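ABC transporter periplasmic substrate-binding protein (Desulfovibrio alaskensis, PDB 5MY5) probably captures tungstate in the periplasm and delivers it to an ABC transporter for uptake into the cell. Local coordinates at residues A[179-184]-A[198-203]; A[117-122]-A[187-192]; A[37-42]-A[103-108]. The protein carries 2 engineered substitutions. One frame throughout, in Å; residues are numbered along the deposited sequence.

Interaction 1: residues A[179-184]-A[198-203]; sequences TINVAA and IKYEAS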
ATOM      1  N   THR A 179       4.039   1.614  16.148  1.00 17.17           N
ATOM      2  CA  THR A 179       2.631   1.909  16.425  1.00 17.68           C
ATOM      3  C   THR A 179       1.959   0.619  16.782  1.00 18.31           C
ATOM      4  O   THR A 179       1.098   0.601  17.686  1.00 17.27           O
ATOM      5  CB  THR A 179       2.051   2.580  15.185  1.00 15.84           C
ATOM      6  OG1 THR A 179       2.672   3.870  15.007  1.00 17.26           O
ATOM      7  CG2 THR A 179       0.539   2.745  15.218  1.00 17.17           C
ATOM      8  N   ILE A 180       2.289  -0.471  16.090  1.00 17.37           N
ATOM      9  CA  ILE A 180       1.777  -1.789  16.464  1.00 17.83           C
ATOM     10  C   ILE A 180       2.132  -2.089  17.892  1.00 18.18           C
ATOM     11  O   ILE A 180       1.285  -2.581  18.675  1.00 19.23           O
ATOM     12  CB  ILE A 180       2.299  -2.852  15.528  1.00 17.69           C
ATOM     13  CG1 ILE A 180       1.570  -2.786  14.208  1.00 18.53           C
ATOM     14  CG2 ILE A 180       2.076  -4.257  16.143  1.00 20.15           C
ATOM     15  CD1 ILE A 180       2.149  -3.714  13.112  1.00 21.09           C
ATOM     16  N   ASN A 181       3.398  -1.911  18.262  1.00 17.50           N
ATOM     17  CA  ASN A 181       3.874  -2.113  19.629  1.00 18.78           C
ATOM     18  C   ASN A 181       3.183  -1.274  20.685  1.00 18.54           C
ATOM     19  O   ASN A 181       2.818  -1.812  21.723  1.00 21.97           O
ATOM     20  CB  ASN A 181       5.390  -2.103  19.703  1.00 21.95           C
ATOM     21  CG  ASN A 181       5.963  -3.434  19.109  1.00 25.09           C
ATOM     22  OD1 ASN A 181       5.743  -4.480  19.713  1.00 34.45           O
ATOM     23  ND2 ASN A 181       6.447  -3.415  17.937  1.00 30.00           N
ATOM     24  N   VAL A 182       2.809  -0.024  20.351  1.00 20.52           N
ATOM     25  CA  VAL A 182       1.993   0.714  21.283  1.00 19.64           C
ATOM     26  C   VAL A 182       0.589   0.151  21.448  1.00 18.59           C
ATOM     27  O   VAL A 182       0.095  -0.007  22.586  1.00 19.25           O
ATOM     28  CB  VAL A 182       1.905   2.188  20.878  1.00 20.35           C
ATOM     29  CG1 VAL A 182       0.864   2.902  21.753  1.00 19.88           C
ATOM     30  CG2 VAL A 182       3.291   2.831  20.924  1.00 19.40           C
ATOM     31  N   ALA A 183      -0.042  -0.298  20.363  1.00 18.16           N
ATOM     32  CA  ALA A 183      -1.361  -0.948  20.438  1.00 18.30           C
ATOM     33  C   ALA A 183      -1.222  -2.213  21.281  1.00 19.51           C
ATOM     34  O   ALA A 183      -2.089  -2.457  22.148  1.00 21.01           O
ATOM     35  CB  ALA A 183      -1.905  -1.258  19.089  1.00 17.99           C
ATOM     36  N   ALA A 184      -0.111  -2.966  21.144  1.00 18.74           N
ATOM     37  CA  ALA A 184       0.045  -4.149  21.995  1.00 20.48           C
ATOM     38  C   ALA A 184       0.180  -3.810  23.470  1.00 22.20           C
ATOM     39  O   ALA A 184      -0.493  -4.436  24.280  1.00 23.16           O
ATOM     40  CB  ALA A 184       1.211  -4.994  21.541  1.00 22.04           C
ATOM     41  N   ILE A 198       2.310  -9.202   8.942  1.00 16.49           N
ATOM     42  CA  ILE A 198       2.991 -10.491   8.694  1.00 18.22           C
ATOM     43  C   ILE A 198       4.397 -10.496   9.364  1.00 17.88           C
ATOM     44  O   ILE A 198       4.805 -11.489  10.050  1.00 19.62           O
ATOM     45  CB  ILE A 198       3.007 -10.784   7.187  1.00 19.06           C
ATOM     46  CG1 ILE A 198       1.638 -11.128   6.659  1.00 18.44           C
ATOM     47  CG2 ILE A 198       4.076 -11.886   6.910  1.00 20.00           C
ATOM     48  CD1 ILE A 198       1.567 -11.036   5.172  1.00 18.80           C
ATOM     49  N   LYS A 199       5.206  -9.447   9.198  1.00 17.95           N
ATOM     50  CA  LYS A 199       6.546  -9.419   9.787  1.00 20.85           C
ATOM     51  C   LYS A 199       6.463  -9.386  11.300  1.00 22.19           C
ATOM     52  O   LYS A 199       7.240 -10.077  12.005  1.00 24.50           O
ATOM     53  CB  LYS A 199       7.366  -8.207   9.232  1.00 21.01           C
ATOM     54  CG  LYS A 199       7.675  -8.385   7.731  1.00 24.75           C
ATOM     55  CD  LYS A 199       8.401  -7.205   7.080  1.00 26.84           C
ATOM     56  CE  LYS A 199       8.788  -7.571   5.622  1.00 34.41           C
ATOM     57  NZ  LYS A 199       9.089  -6.396   4.696  1.00 40.90           N
ATOM     58  N   TYR A 200       5.555  -8.582  11.834  1.00 20.50           N
ATOM     59  CA  TYR A 200       5.381  -8.515  13.288  1.00 20.25           C
ATOM     60  C   TYR A 200       4.906  -9.918  13.908  1.00 22.01           C
ATOM     61  O   TYR A 200       5.419 -10.368  14.928  1.00 22.52           O
ATOM     62  CB  TYR A 200       4.279  -7.439  13.579  1.00 20.53           C
ATOM     63  CG  TYR A 200       3.643  -7.508  14.943  1.00 20.64           C
ATOM     64  CD1 TYR A 200       4.377  -7.117  16.044  1.00 18.81           C
ATOM     65  CD2 TYR A 200       2.301  -7.931  15.138  1.00 20.18           C
ATOM     66  CE1 TYR A 200       3.874  -7.226  17.334  1.00 20.04           C
ATOM     67  CE2 TYR A 200       1.763  -7.955  16.400  1.00 21.20           C
ATOM     68  CZ  TYR A 200       2.539  -7.594  17.469  1.00 18.45           C
ATOM     69  OH  TYR A 200       1.836  -7.728  18.670  1.00 24.39           O
ATOM     70  N   GLU A 201       3.946 -10.556  13.270  1.00 21.88           N
ATOM     71  CA  GLU A 201       3.405 -11.845  13.687  1.00 19.85           C
ATOM     72  C   GLU A 201       4.584 -12.893  13.707  1.00 22.32           C
ATOM     73  O   GLU A 201       4.721 -13.652  14.678  1.00 23.89           O
ATOM     74  CB  GLU A 201       2.391 -12.257  12.638  1.00 21.69           C
ATOM     75  CG  GLU A 201       1.772 -13.631  12.869  1.00 21.98           C
ATOM     76  CD  GLU A 201       0.871 -14.079  11.750  1.00 26.15           C
ATOM     77  OE1 GLU A 201       1.150 -13.920  10.555  1.00 23.63           O
ATOM     78  OE2 GLU A 201      -0.223 -14.573  12.042  1.00 25.40           O
ATOM     79  N   ALA A 202       5.442 -12.852  12.710  1.00 21.03           N
ATOM     80  CA  ALA A 202       6.649 -13.740  12.672  1.00 24.24           C
ATOM     81  C   ALA A 202       7.691 -13.440  13.744  1.00 27.05           C
ATOM     82  O   ALA A 202       8.247 -14.343  14.323  1.00 29.46           O
ATOM     83  CB  ALA A 202       7.262 -13.732  11.256  1.00 26.94           C
ATOM     84  N   SER A 203       7.917 -12.176  14.060  1.00 25.75           N
ATOM     85  CA  SER A 203       8.712 -11.795  15.206  1.00 28.80           C
ATOM     86  C   SER A 203       8.238 -12.272  16.546  1.00 31.27           C
ATOM     87  O   SER A 203       9.067 -12.281  17.475  1.00 33.99           O
ATOM     88  CB  SER A 203       8.962 -10.275  15.232  1.00 30.79           C
ATOM     89  OG  SER A 203       7.884  -9.597  15.785  1.00 31.31           O
TER
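The short helix segments that carry Ile180 and Tyr200 cross at -56°, with their axes 11.9 Å apart at closest approach. That spacing is wide, and one aromatic side chain bridges most of it. CG of Tyr200 is anti to its own backbone N (chi1 162°), a setting that sends the ring out from helix 194-203 toward helix 176-186. The ring meets the CG2 methyl of Ile180. This is a CH-pi contact over the ring face: CG2 of Ile180 lies 3.5 Å from the centroid of the Tyr200 ring, 4° off its normal. The methyl therefore sits over the middle of the ring and is almost equally far from all six carbons. Farther along the tyrosine, OH of Tyr200 is 4.0 Å from CB of Ala184, one turn after Ile180. Asn181 adds a lighter touch. Its OD1 is 4.1 Å from CE1 of Tyr200, and the amide plane stands steeply to the ring. ND2 of Asn181 is hydrogen-bonded to the carbonyl of Leu177, one turn back, which helps fix the amide. Ile180, Ala184 and Tyr200 all also touch Leu210 of strand 210-214, and Tyr200 rests on Pro208 and Pro209. The arrangement is helix-helix packing through a single aromatic, between two helices separated in sequence by strand 189-193, within an alpha/beta lobe of the periplasmic binding protein fold.

Interaction 2: residues A[117-122]-A[187-192]; sequences AGVKGM and GGYTMT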
ATOM      1  N   ALA A 117     -13.777  -4.691  22.273  1.00 23.49           N
ATOM      2  CA  ALA A 117     -14.876  -4.013  21.626  1.00 22.65           C
ATOM      3  C   ALA A 117     -15.794  -4.889  20.821  1.00 23.40           C
ATOM      4  O   ALA A 117     -16.783  -4.399  20.274  1.00 22.23           O
ATOM      5  CB  ALA A 117     -14.317  -2.856  20.723  1.00 24.33           C
ATOM      6  N   GLY A 118     -15.378  -6.136  20.620  1.00 21.34           N
ATOM      7  CA  GLY A 118     -16.116  -7.148  19.900  1.00 23.34           C
ATOM      8  C   GLY A 118     -16.347  -6.812  18.465  1.00 23.58           C
ATOM      9  O   GLY A 118     -17.467  -6.900  17.936  1.00 25.65           O
ATOM     10  N   VAL A 119     -15.244  -6.438  17.787  1.00 21.38           N
ATOM     11  CA  VAL A 119     -15.375  -6.078  16.374  1.00 21.94           C
ATOM     12  C   VAL A 119     -15.023  -7.154  15.317  1.00 22.55           C
ATOM     13  O   VAL A 119     -15.176  -6.900  14.126  1.00 22.49           O
ATOM     14  CB  VAL A 119     -14.520  -4.825  16.047  1.00 21.88           C
ATOM     15  CG1 VAL A 119     -14.904  -3.723  17.010  1.00 23.14           C
ATOM     16  CG2 VAL A 119     -13.035  -5.131  16.066  1.00 23.49           C
ATOM     17  N   LYS A 120     -14.532  -8.318  15.732  1.00 24.00           N
ATOM     18  CA  LYS A 120     -14.131  -9.342  14.754  1.00 25.87           C
ATOM     19  C   LYS A 120     -15.223  -9.622  13.767  1.00 28.54           C
ATOM     20  O   LYS A 120     -16.374  -9.845  14.141  1.00 29.23           O
ATOM     21  CB  LYS A 120     -13.666 -10.592  15.468  1.00 29.13           C
ATOM     22  CG  LYS A 120     -12.975 -11.627  14.574  1.00 31.01           C
ATOM     23  CD  LYS A 120     -12.632 -12.825  15.457  1.00 37.93           C
ATOM     24  CE  LYS A 120     -12.129 -14.019  14.675  1.00 44.81           C
ATOM     25  NZ  LYS A 120     -10.660 -14.004  14.533  1.00 44.97           N
ATOM     26  N   GLY A 121     -14.849  -9.572  12.480  1.00 27.48           N
ATOM     27  CA  GLY A 121     -15.741  -9.903  11.391  1.00 32.64           C
ATOM     28  C   GLY A 121     -16.747  -8.828  11.056  1.00 32.47           C
ATOM     29  O   GLY A 121     -17.644  -9.024  10.182  1.00 34.51           O
ATOM     30  N   MET A 122     -16.618  -7.644  11.696  1.00 24.69           N
ATOM     31  CA  MET A 122     -17.468  -6.547  11.284  1.00 26.92           C
ATOM     32  C   MET A 122     -16.890  -5.895  10.029  1.00 22.94           C
ATOM     33  O   MET A 122     -15.738  -6.124   9.715  1.00 26.62           O
ATOM     34  CB  MET A 122     -17.520  -5.479  12.401  1.00 24.94           C
ATOM     35  CG  MET A 122     -18.400  -5.837  13.587  1.00 24.04           C
ATOM     36  SD  MET A 122     -18.447  -4.450  14.773  1.00 26.90           S
ATOM     37  CE  MET A 122     -19.748  -4.951  15.928  1.00 24.13           C
ATOM     38  N   GLY A 187      -3.206  -2.680  24.906  1.00 20.71           N
ATOM     39  CA  GLY A 187      -4.446  -3.425  24.591  1.00 21.85           C
ATOM     40  C   GLY A 187      -5.459  -2.796  23.653  1.00 24.67           C
ATOM     41  O   GLY A 187      -6.676  -2.897  23.842  1.00 25.09           O
ATOM     42  N   GLY A 188      -4.929  -2.211  22.591  1.00 22.62           N
ATOM     43  CA  GLY A 188      -5.626  -1.359  21.679  1.00 20.41           C
ATOM     44  C   GLY A 188      -5.747  -1.933  20.312  1.00 18.25           C
ATOM     45  O   GLY A 188      -5.179  -3.016  20.044  1.00 19.99           O
ATOM     46  N   TYR A 189      -6.565  -1.287  19.511  1.00 16.79           N
ATOM     47  CA  TYR A 189      -6.768  -1.582  18.112  1.00 15.51           C
ATOM     48  C   TYR A 189      -5.858  -0.685  17.276  1.00 17.17           C
ATOM     49  O   TYR A 189      -5.591   0.434  17.656  1.00 15.93           O
ATOM     50  CB  TYR A 189      -8.202  -1.356  17.743  1.00 15.79           C
ATOM     51  CG  TYR A 189      -9.147  -2.356  18.431  1.00 16.22           C
ATOM     52  CD1 TYR A 189      -9.572  -2.137  19.703  1.00 19.55           C
ATOM     53  CD2 TYR A 189      -9.526  -3.487  17.789  1.00 17.34           C
ATOM     54  CE1 TYR A 189     -10.394  -3.037  20.333  1.00 19.61           C
ATOM     55  CE2 TYR A 189     -10.421  -4.380  18.411  1.00 19.13           C
ATOM     56  CZ  TYR A 189     -10.746  -4.172  19.704  1.00 20.87           C
ATOM     57  OH  TYR A 189     -11.699  -5.060  20.294  1.00 23.35           O
ATOM     58  N   THR A 190      -5.508  -1.117  16.066  1.00 14.70           N
ATOM     59  CA  THR A 190      -4.741  -0.219  15.160  1.00 15.44           C
ATOM     60  C   THR A 190      -4.988  -0.727  13.725  1.00 14.71           C
ATOM     61  O   THR A 190      -5.237  -1.919  13.476  1.00 18.45           O
ATOM     62  CB  THR A 190      -3.276  -0.126  15.547  1.00 17.82           C
ATOM     63  OG1 THR A 190      -2.681   0.955  14.795  1.00 17.49           O
ATOM     64  CG2 THR A 190      -2.501  -1.342  15.239  1.00 17.78           C
ATOM     65  N   MET A 191      -4.854   0.171  12.761  1.00 14.24           N
ATOM     66  CA  MET A 191      -4.861  -0.180  11.338  1.00 14.88           C
ATOM     67  C   MET A 191      -3.380  -0.278  10.898  1.00 16.04           C
ATOM     68  O   MET A 191      -2.568   0.647  11.161  1.00 16.64           O
ATOM     69  CB  MET A 191      -5.616   0.837  10.491  1.00 15.68           C
ATOM     70  CG  MET A 191      -5.779   0.440   9.049  1.00 17.30           C
ATOM     71  SD  MET A 191      -5.880   1.786   7.876  1.00 18.38           S
ATOM     72  CE  MET A 191      -4.153   2.270   7.843  1.00 17.93           C
ATOM     73  N   THR A 192      -3.093  -1.380  10.178  1.00 14.36           N
ATOM     74  CA  THR A 192      -1.735  -1.638   9.619  1.00 16.59           C
ATOM     75  C   THR A 192      -1.802  -2.148   8.257  1.00 15.29           C
ATOM     76  O   THR A 192      -2.789  -2.702   7.844  1.00 16.74           O
ATOM     77  CB  THR A 192      -0.975  -2.607  10.505  1.00 15.60           C
ATOM     78  OG1 THR A 192       0.376  -2.804  10.031  1.00 16.97           O
ATOM     79  CG2 THR A 192      -1.635  -3.904  10.644  1.00 16.47           C
TER
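The loop between strand 100-112 and helix 124-133 is held against strand 189-193 where Ala117 and Val119 meet Tyr189. The loop continues into a type II beta turn from Val119 to Met122, with Gly121 at its third position in a positive-phi conformation. The backbone N of Ala117 donates a hydrogen bond to OH of Tyr189 at 2.9 Å, with an N-H...O angle of 156°. The same residue adds an apolar touch, since CB of Ala117 lies 3.9 Å from CZ of Tyr189. On the neighbouring part of the ring, CG2 of Val119 packs 3.6 Å from CE2 of Tyr189. With CG1 anti to the carbonyl carbon (chi1 -54°), CG2 is placed between the backbone N and the carbonyl carbon. The two side chains come at each other from opposite directions. Val119 is also covered by helix 124-133, through Ala127, Lys130 and Ile131, and Tyr189 reaches Ile131 as well. The hydroxyl has a second partner in OD1 of Asp115. That carboxylate also takes the backbone N-H groups of Val119 and Lys120. Because the hydroxyl accepts the N-H of Ala117, its bond to Asp115 is consistent with the tyrosine acting as donor there. A buried phenol would then be satisfied as acceptor and donor together, and the loop backbone would be tied to strand 189-193, an inner strand of the sheet, through one oxygen and one carboxylate.

Interaction 3: residues A[37-42]-A[103-108]; sequences DNTGLL and MYNDFV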
ATOM      1  N   ASP A  37       8.905  -0.939  -2.206  1.00 17.12           N
ATOM      2  CA  ASP A  37      10.252  -1.557  -2.118  1.00 20.83           C
ATOM      3  C   ASP A  37      10.342  -2.493  -0.903  1.00 19.61           C
ATOM      4  O   ASP A  37      10.871  -3.624  -1.022  1.00 21.03           O
ATOM      5  CB  ASP A  37      11.285  -0.479  -2.090  1.00 19.49           C
ATOM      6  CG  ASP A  37      12.730  -1.016  -2.152  1.00 24.61           C
ATOM      7  OD1 ASP A  37      13.101  -1.641  -3.163  1.00 25.61           O
ATOM      8  OD2 ASP A  37      13.464  -0.746  -1.213  1.00 28.93           O
ATOM      9  N   ASN A  38       9.854  -2.044   0.222  1.00 20.32           N
ATOM     10  CA  ASN A  38       9.833  -2.894   1.420  1.00 21.54           C
ATOM     11  C   ASN A  38       9.214  -4.260   1.277  1.00 24.12           C
ATOM     12  O   ASN A  38       9.672  -5.157   2.012  1.00 24.15           O
ATOM     13  CB  ASN A  38       9.201  -2.191   2.599  1.00 25.20           C
ATOM     14  CG  ASN A  38      10.036  -1.017   3.074  1.00 26.62           C
ATOM     15  OD1 ASN A  38      11.205  -0.923   2.772  1.00 30.46           O
ATOM     16  ND2 ASN A  38       9.404  -0.130   3.816  1.00 31.78           N
ATOM     17  N   THR A  39       8.230  -4.464   0.390  1.00 21.06           N
ATOM     18  CA  THR A  39       7.572  -5.768   0.237  1.00 22.11           C
ATOM     19  C   THR A  39       8.530  -6.771  -0.388  1.00 21.89           C
ATOM     20  O   THR A  39       8.279  -7.966  -0.309  1.00 22.75           O
ATOM     21  CB  THR A  39       6.326  -5.742  -0.704  1.00 22.74           C
ATOM     22  OG1 THR A  39       6.691  -5.382  -2.057  1.00 20.69           O
ATOM     23  CG2 THR A  39       5.246  -4.744  -0.183  1.00 21.97           C
ATOM     24  N   GLY A  40       9.490  -6.267  -1.148  1.00 19.82           N
ATOM     25  CA  GLY A  40      10.410  -7.096  -1.930  1.00 21.13           C
ATOM     26  C   GLY A  40       9.866  -7.655  -3.235  1.00 21.80           C
ATOM     27  O   GLY A  40      10.583  -8.406  -3.926  1.00 20.54           O
ATOM     28  N   LEU A  41       8.633  -7.294  -3.606  1.00 18.87           N
ATOM     29  CA  LEU A  41       8.019  -7.772  -4.856  1.00 18.54           C
ATOM     30  C   LEU A  41       8.926  -7.492  -6.071  1.00 18.41           C
ATOM     31  O   LEU A  41       9.041  -8.389  -6.910  1.00 18.84           O
ATOM     32  CB  LEU A  41       6.646  -7.154  -5.059  1.00 18.14           C
ATOM     33  CG  LEU A  41       5.933  -7.582  -6.370  1.00 18.70           C
ATOM     34  CD1 LEU A  41       5.565  -9.012  -6.362  1.00 18.32           C
ATOM     35  CD2 LEU A  41       4.709  -6.672  -6.627  1.00 18.59           C
ATOM     36  N   LEU A  42       9.445  -6.312  -6.208  1.00 18.92           N
ATOM     37  CA  LEU A  42      10.249  -5.941  -7.380  1.00 17.15           C
ATOM     38  C   LEU A  42      11.556  -6.713  -7.439  1.00 20.83           C
ATOM     39  O   LEU A  42      12.041  -7.012  -8.514  1.00 18.78           O
ATOM     40  CB  LEU A  42      10.556  -4.429  -7.414  1.00 18.68           C
ATOM     41  CG  LEU A  42       9.301  -3.573  -7.702  1.00 18.64           C
ATOM     42  CD1 LEU A  42       9.651  -2.122  -7.537  1.00 17.99           C
ATOM     43  CD2 LEU A  42       8.698  -3.838  -9.090  1.00 21.63           C
ATOM     44  N   MET A 103      -2.500  -4.704  -9.461  1.00 16.92           N
ATOM     45  CA  MET A 103      -2.732  -5.487  -8.300  1.00 17.78           C
ATOM     46  C   MET A 103      -3.022  -4.596  -7.103  1.00 18.68           C
ATOM     47  O   MET A 103      -2.813  -3.415  -7.196  1.00 17.88           O
ATOM     48  CB  MET A 103      -1.547  -6.337  -7.921  1.00 18.34           C
ATOM     49  CG  MET A 103      -0.290  -5.670  -7.564  1.00 19.82           C
ATOM     50  SD  MET A 103       0.704  -4.838  -8.808  1.00 20.94           S
ATOM     51  CE  MET A 103       2.103  -4.463  -7.825  1.00 22.56           C
ATOM     52  N   TYR A 104      -3.504  -5.197  -6.046  1.00 17.30           N
ATOM     53  CA  TYR A 104      -3.578  -4.450  -4.774  1.00 17.00           C
ATOM     54  C   TYR A 104      -3.002  -5.234  -3.627  1.00 18.66           C
ATOM     55  O   TYR A 104      -3.148  -6.466  -3.612  1.00 19.91           O
ATOM     56  CB  TYR A 104      -5.000  -4.028  -4.444  1.00 17.52           C
ATOM     57  CG  TYR A 104      -6.067  -5.156  -4.363  1.00 19.10           C
ATOM     58  CD1 TYR A 104      -6.388  -5.733  -3.153  1.00 23.15           C
ATOM     59  CD2 TYR A 104      -6.810  -5.563  -5.480  1.00 23.38           C
ATOM     60  CE1 TYR A 104      -7.348  -6.715  -3.021  1.00 23.93           C
ATOM     61  CE2 TYR A 104      -7.846  -6.490  -5.326  1.00 28.00           C
ATOM     62  CZ  TYR A 104      -8.062  -7.076  -4.091  1.00 28.71           C
ATOM     63  OH  TYR A 104      -8.992  -8.053  -3.887  1.00 30.73           O
ATOM     64  N   ASN A 105      -2.392  -4.592  -2.651  1.00 17.14           N
ATOM     65  CA  ASN A 105      -2.226  -5.146  -1.317  1.00 18.43           C
ATOM     66  C   ASN A 105      -3.311  -4.482  -0.420  1.00 16.74           C
ATOM     67  O   ASN A 105      -4.262  -3.915  -0.943  1.00 18.19           O
ATOM     68  CB  ASN A 105      -0.792  -5.097  -0.786  1.00 18.80           C
ATOM     69  CG  ASN A 105      -0.178  -3.695  -0.795  1.00 25.04           C
ATOM     70  OD1 ASN A 105      -0.850  -2.738  -1.149  1.00 22.92           O
ATOM     71  ND2 ASN A 105       1.120  -3.571  -0.466  1.00 24.85           N
ATOM     72  N   ASP A 106      -3.296  -4.816   0.825  1.00 19.77           N
ATOM     73  CA  ASP A 106      -4.377  -4.337   1.649  1.00 18.94           C
ATOM     74  C   ASP A 106      -3.948  -3.980   3.037  1.00 19.01           C
ATOM     75  O   ASP A 106      -2.898  -4.286   3.506  1.00 18.74           O
ATOM     76  CB  ASP A 106      -5.570  -5.305   1.661  1.00 20.16           C
ATOM     77  CG  ASP A 106      -5.274  -6.615   2.371  1.00 22.16           C
ATOM     78  OD1 ASP A 106      -4.103  -7.019   2.592  1.00 21.56           O
ATOM     79  OD2 ASP A 106      -6.265  -7.348   2.680  1.00 21.96           O
ATOM     80  N   PHE A 107      -4.869  -3.295   3.706  1.00 18.13           N
ATOM     81  CA  PHE A 107      -4.750  -2.924   5.088  1.00 16.26           C
ATOM     82  C   PHE A 107      -5.692  -3.750   5.940  1.00 14.43           C
ATOM     83  O   PHE A 107      -6.675  -4.156   5.441  1.00 19.38           O
ATOM     84  CB  PHE A 107      -5.061  -1.400   5.265  1.00 16.70           C
ATOM     85  CG  PHE A 107      -4.035  -0.495   4.605  1.00 17.07           C
ATOM     86  CD1 PHE A 107      -2.939  -0.126   5.257  1.00 16.99           C
ATOM     87  CD2 PHE A 107      -4.301  -0.008   3.309  1.00 18.72           C
ATOM     88  CE1 PHE A 107      -1.972   0.730   4.609  1.00 18.88           C
ATOM     89  CE2 PHE A 107      -3.402   0.872   2.698  1.00 19.48           C
ATOM     90  CZ  PHE A 107      -2.246   1.171   3.339  1.00 18.91           C
ATOM     91  N   VAL A 108      -5.388  -3.871   7.207  1.00 15.94           N
ATOM     92  CA  VAL A 108      -6.220  -4.641   8.194  1.00 16.41           C
ATOM     93  C   VAL A 108      -6.312  -3.885   9.500  1.00 18.45           C
ATOM     94  O   VAL A 108      -5.421  -3.075   9.849  1.00 17.02           O
ATOM     95  CB  VAL A 108      -5.679  -6.068   8.373  1.00 17.68           C
ATOM     96  CG1 VAL A 108      -5.710  -6.889   7.034  1.00 19.20           C
ATOM     97  CG2 VAL A 108      -4.359  -6.057   8.918  1.00 17.86           C
TER
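Leu41 and Met103 meet methyl to methyl across a contact that touches at just two pairs of side chains. CD2 of Leu41 is 3.6 Å from CE of Met103, and the two chains reach toward each other tip to tip. CG of Met103 takes the crowded position between backbone N and carbonyl carbon (chi1 62°), and the chain bends once, at chi2 (-71°). Leu41 instead has CG anti to its backbone N, which directs its branch at the strand. The backbones stay well apart: CA of Thr39 and CA of Asn105 are 9.9 Å from each other. Gly40 separates helix 34-39 from helix 41-53. It leaves the first helix with positive phi and stands at the N-cap position of the second. Thr39 spans this break with an ST turn, its OG1 accepting from the backbone N of Leu41 at 3.1 Å and 168°. OG1 of Thr39 is also hydrogen-bonded to the carbonyl of Thr36. In fold terms, the contact sets the junction between two helices against strand 100-112, a long strand of the mixed sheet that pairs with 189-193 and 210-214 as well as 221-228 and 266-271. Met103 and Asn105, two residues apart, both point from this strand toward the helices. The second pair is looser, with CG2 of Thr39 4.3 Å from ND2 of Asn105. The other end of that amide, OD1 of Asn105, is hydrogen-bonded to ND2 of Asn222. Phe269 of strand 266-271 touches Thr39, Leu41 and Asn105.

Overall arrangement
Interactions 1 and 2 share a neighbourhood, with centres 14 Å apart. Helix 176-186 runs into strand 189-193, which leads on to helix 194-203. A probable hydrogen bond joins Ala183 O to Gly188 N at 2.9 Å. Interaction 3 is nearest the middle of the molecule, about 6 Å from the chain centre. Its strand 100-112 lies beside strand 189-193, and Thr192 N probably bonds to Val108 O at 2.9 Å. Lys199 NZ comes within 3.0 Å of Asn38 O, bringing interactions 1 and 3 together although their centres are 17 Å apart. The bound sodium ion lies about 12 Å from the Ala117 side chain of interaction 2. With no tungstate bound, its site is not located here.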